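PDB 5Z06: BDI_3064 protein from Parabacteroides distasonis ATCC 8503, which catalyses the exo-type hydrolysis of linear beta-1,2-glucan and beta-1,2-glucooligosaccharides, releasing sophorose from the non-reducing end. Local coordinates for residues 349-352 with 353-356; 371-374 with 375-378. All coordinates share one frame; numbering follows the deposited sequence.

How the contacts relate
The two contacts are local and lie in series along the chain. Contact 1 comes first, within helix 344-360, where each residue of 349-352 meets partners one helical turn later; it closes no loop beyond the turn itself. The chain then leaves the helix and enters the short strand 371-373, at whose end contact 2 closes a tight four-residue loop and sends the backbone back. Neither contact encloses or crosses the other. The centres of contacts 1 and 2 are about 15 Å apart. The nearest atoms of contacts 1 and 2 are about 8 Å apart, without touching. Contact 1 presents its helix to helices 323-338 and 414-428, whereas contact 2 ends the two-stranded sheet formed with strand 320-322.

Contact 1: residues 349-352 with 353-356; sequences QRFL and KITS
I354 reaches back along helix 344-360 and sets its terminal methyl against both F351 and R350, a worked case of i to i+3 and i to i+4 side-chain contacts on one helix. This helix packs against helices 323-338 and 414-428, consistent with the (alpha/alpha)6-barrel catalytic domain of family GH144; F351 and I354 both meet I330 of the former, and F351 touches I419 of the latter. The F351 and I354 side chains lie side by side and point the same way, and I354 CD1 sits over the centre of one ring face, 4.2 Å from the centroid of the F351 ring, as a CH-pi contact. R350 instead runs obliquely across I354, with R350 CG 3.6 Å from I354 CD1. Bends at chi2 (60°) and chi3 (65°) fold the arginine chain, leaving its methylenes beside the isoleucine and its guanidinium hydrogen-bonded to the carbonyls of Y299 and W300. At the edge of that group, in its plane, a water accepts from R350 NE at 3.0 Å. K353 NZ has its main partner in P305 O and reaches the water only weakly. F351 O is gripped twice: it takes the helix bond from T355 N at 2.8 Å, and a chi1 of 58°, which sets OG1 between the backbone N and the carbonyl carbon, adds a second bond from T355 OG1 at 2.7 Å.

Contact 2: residues 371-374 with 375-378; sequences FIDG and TTGK
A four-residue hairpin loop, G374 to G377, reverses the chain at the end of strand 371-373, and D373 is the residue round which it folds. D373 N donates to K378 O at 2.7 Å, closing the loop, while D373 O accepts two neighbouring backbone donors that meet it differently. G377 N, at 2.8 Å, approaches nearly along the C=O axis, whereas T376 N, at 3.0 Å, stands above the carbonyl plane. The positive phi of G377 (78°), a value that favours glycine, completes the reversal. The aspartate side chain folds back beside the start of the turn: with CG anti to the backbone N (chi1 -177°), the carboxylate lies alongside T375, and T375 N donates to D373 OD1 at 2.9 Å, an Asx turn. T375 OG1 is modelled very close to that oxygen as well, too close for its exact position to be trusted. T376 lies across the aspartate's CB, its OG1 3.4 Å from D373 CB. The same hydroxyl oxygen accepts from K378 N at 3.0 Å, forming an ST turn, and it also meets a water that donates weakly to D373 OD2. I372 CG2 rests against the end of the loop, 3.4 Å from both G377 C and K378 O. Backbone bonds from I372 to I321 and from G374 to D319 pair this segment antiparallel with strand 320-322 and its approach, while F371 forms edge-to-face (T-shaped) ring contacts with F382 and F383; K378 NZ forms a salt bridge with D362, just beyond the end of helix 344-360.

Contact 1: residues 349-352 with 353-356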
# COMPACT_ATOMS: atom_id res chain seq x y z
N GLN A 349 13.20 16.28 15.87
CA GLN A 349 14.10 16.43 14.71
C GLN A 349 13.37 16.16 13.41
O GLN A 349 13.49 16.93 12.45
CB GLN A 349 15.34 15.52 14.80
CG GLN A 349 16.41 16.03 15.76
CD GLN A 349 16.65 17.53 15.59
OE1 GLN A 349 16.50 18.28 16.55
NE2 GLN A 349 16.97 17.98 14.36
N ARG A 350 12.59 15.09 13.39
CA ARG A 350 11.76 14.79 12.24
C ARG A 350 10.83 15.98 11.90
O ARG A 350 10.70 16.35 10.75
CB ARG A 350 10.94 13.53 12.45
CG ARG A 350 9.87 13.30 11.38
CD ARG A 350 10.47 13.17 9.99
NE ARG A 350 11.28 11.98 9.93
CZ ARG A 350 10.86 10.77 9.56
NH1 ARG A 350 9.61 10.56 9.18
NH2 ARG A 350 11.70 9.74 9.61
N PHE A 351 10.17 16.53 12.91
CA PHE A 351 9.19 17.59 12.68
C PHE A 351 9.81 18.92 12.24
O PHE A 351 9.18 19.68 11.50
CB PHE A 351 8.24 17.72 13.86
CG PHE A 351 7.08 16.77 13.77
CD1 PHE A 351 7.17 15.48 14.28
CD2 PHE A 351 5.92 17.14 13.12
CE1 PHE A 351 6.11 14.59 14.17
CE2 PHE A 351 4.86 16.27 13.01
CZ PHE A 351 4.95 14.99 13.54
N LEU A 352 11.04 19.17 12.66
CA LEU A 352 11.80 20.29 12.13
C LEU A 352 12.06 20.12 10.63
O LEU A 352 11.87 21.05 9.85
CB LEU A 352 13.11 20.48 12.90
CG LEU A 352 12.91 21.00 14.31
CD1 LEU A 352 14.19 20.78 15.10
CD2 LEU A 352 12.51 22.48 14.35
N LYS A 353 12.47 18.92 10.24
CA LYS A 353 12.60 18.60 8.83
C LYS A 353 11.25 18.71 8.10
O LYS A 353 11.16 19.37 7.06
CB LYS A 353 13.24 17.22 8.65
CG LYS A 353 13.04 16.62 7.28
CD LYS A 353 13.58 15.21 7.21
CE LYS A 353 15.10 15.18 7.20
NZ LYS A 353 15.48 13.78 7.46
N ILE A 354 10.21 18.08 8.65
CA ILE A 354 8.88 18.12 8.04
C ILE A 354 8.42 19.56 7.82
O ILE A 354 8.01 19.93 6.72
CB ILE A 354 7.83 17.39 8.90
CG1 ILE A 354 8.01 15.89 8.73
CG2 ILE A 354 6.41 17.80 8.50
CD1 ILE A 354 7.21 15.07 9.72
N THR A 355 8.47 20.35 8.87
CA THR A 355 8.04 21.73 8.80
C THR A 355 8.91 22.59 7.88
O THR A 355 8.34 23.39 7.13
CB THR A 355 7.85 22.37 10.18
OG1 THR A 355 9.05 22.30 10.96
CG2 THR A 355 6.71 21.66 10.88
N SER A 356 10.23 22.40 7.85
CA SER A 356 11.08 23.16 6.91
C SER A 356 10.76 22.79 5.49
O SER A 356 10.68 23.66 4.64
CB SER A 356 12.58 22.95 7.12
OG SER A 356 12.93 23.48 8.37
O HOH W 1 14.10 12.82 10.31

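Contact 2: residues 371-374 with 375-378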
# COMPACT_ATOMS: atom_id res chain seq x y z
N PHE A 371 0.61 15.39 -4.21
CA PHE A 371 1.92 14.80 -4.31
C PHE A 371 2.97 15.87 -4.45
O PHE A 371 2.79 16.85 -5.18
CB PHE A 371 1.95 13.87 -5.47
CG PHE A 371 0.93 12.79 -5.37
CD1 PHE A 371 1.13 11.74 -4.48
CD2 PHE A 371 -0.22 12.83 -6.14
CE1 PHE A 371 0.18 10.73 -4.37
CE2 PHE A 371 -1.16 11.81 -6.05
CZ PHE A 371 -0.95 10.75 -5.17
N ILE A 372 4.05 15.68 -3.71
CA ILE A 372 5.20 16.54 -3.76
C ILE A 372 6.44 15.67 -3.88
O ILE A 372 6.51 14.56 -3.31
CB ILE A 372 5.29 17.42 -2.52
CG1 ILE A 372 3.92 18.02 -2.17
CG2 ILE A 372 6.34 18.51 -2.75
CD1 ILE A 372 3.87 18.80 -0.86
N ASP A 373 7.42 16.16 -4.61
CA ASP A 373 8.70 15.50 -4.68
C ASP A 373 9.43 15.95 -3.43
O ASP A 373 9.73 17.13 -3.26
CB ASP A 373 9.44 15.87 -5.98
CG ASP A 373 10.76 15.15 -6.15
OD1 ASP A 373 11.49 14.95 -5.15
OD2 ASP A 373 11.09 14.79 -7.28
N GLY A 374 9.69 14.99 -2.54
CA GLY A 374 10.32 15.25 -1.26
C GLY A 374 11.71 15.84 -1.33
O GLY A 374 12.14 16.48 -0.41
N THR A 375 12.40 15.60 -2.44
CA THR A 375 13.73 16.12 -2.65
C THR A 375 13.72 17.55 -3.16
O THR A 375 14.72 18.22 -3.06
CB THR A 375 14.50 15.26 -3.67
OG1 THR A 375 13.86 15.31 -4.95
CG2 THR A 375 14.60 13.80 -3.21
N THR A 376 12.61 18.01 -3.74
CA THR A 376 12.56 19.36 -4.34
C THR A 376 11.50 20.34 -3.81
O THR A 376 11.62 21.53 -4.04
CB THR A 376 12.38 19.28 -5.86
OG1 THR A 376 11.05 18.81 -6.16
CG2 THR A 376 13.43 18.35 -6.48
N GLY A 377 10.46 19.83 -3.12
CA GLY A 377 9.32 20.66 -2.75
C GLY A 377 8.37 20.91 -3.91
O GLY A 377 7.37 21.63 -3.74
N LYS A 378 8.64 20.31 -5.07
CA LYS A 378 7.85 20.58 -6.27
C LYS A 378 6.72 19.57 -6.34
O LYS A 378 6.90 18.37 -6.09
CB LYS A 378 8.70 20.47 -7.56
CG LYS A 378 9.86 21.46 -7.68
CD LYS A 378 9.46 22.92 -7.49
CE LYS A 378 8.35 23.33 -8.46
NZ LYS A 378 7.89 24.72 -8.17
O HOH W 2 10.67 17.96 -8.70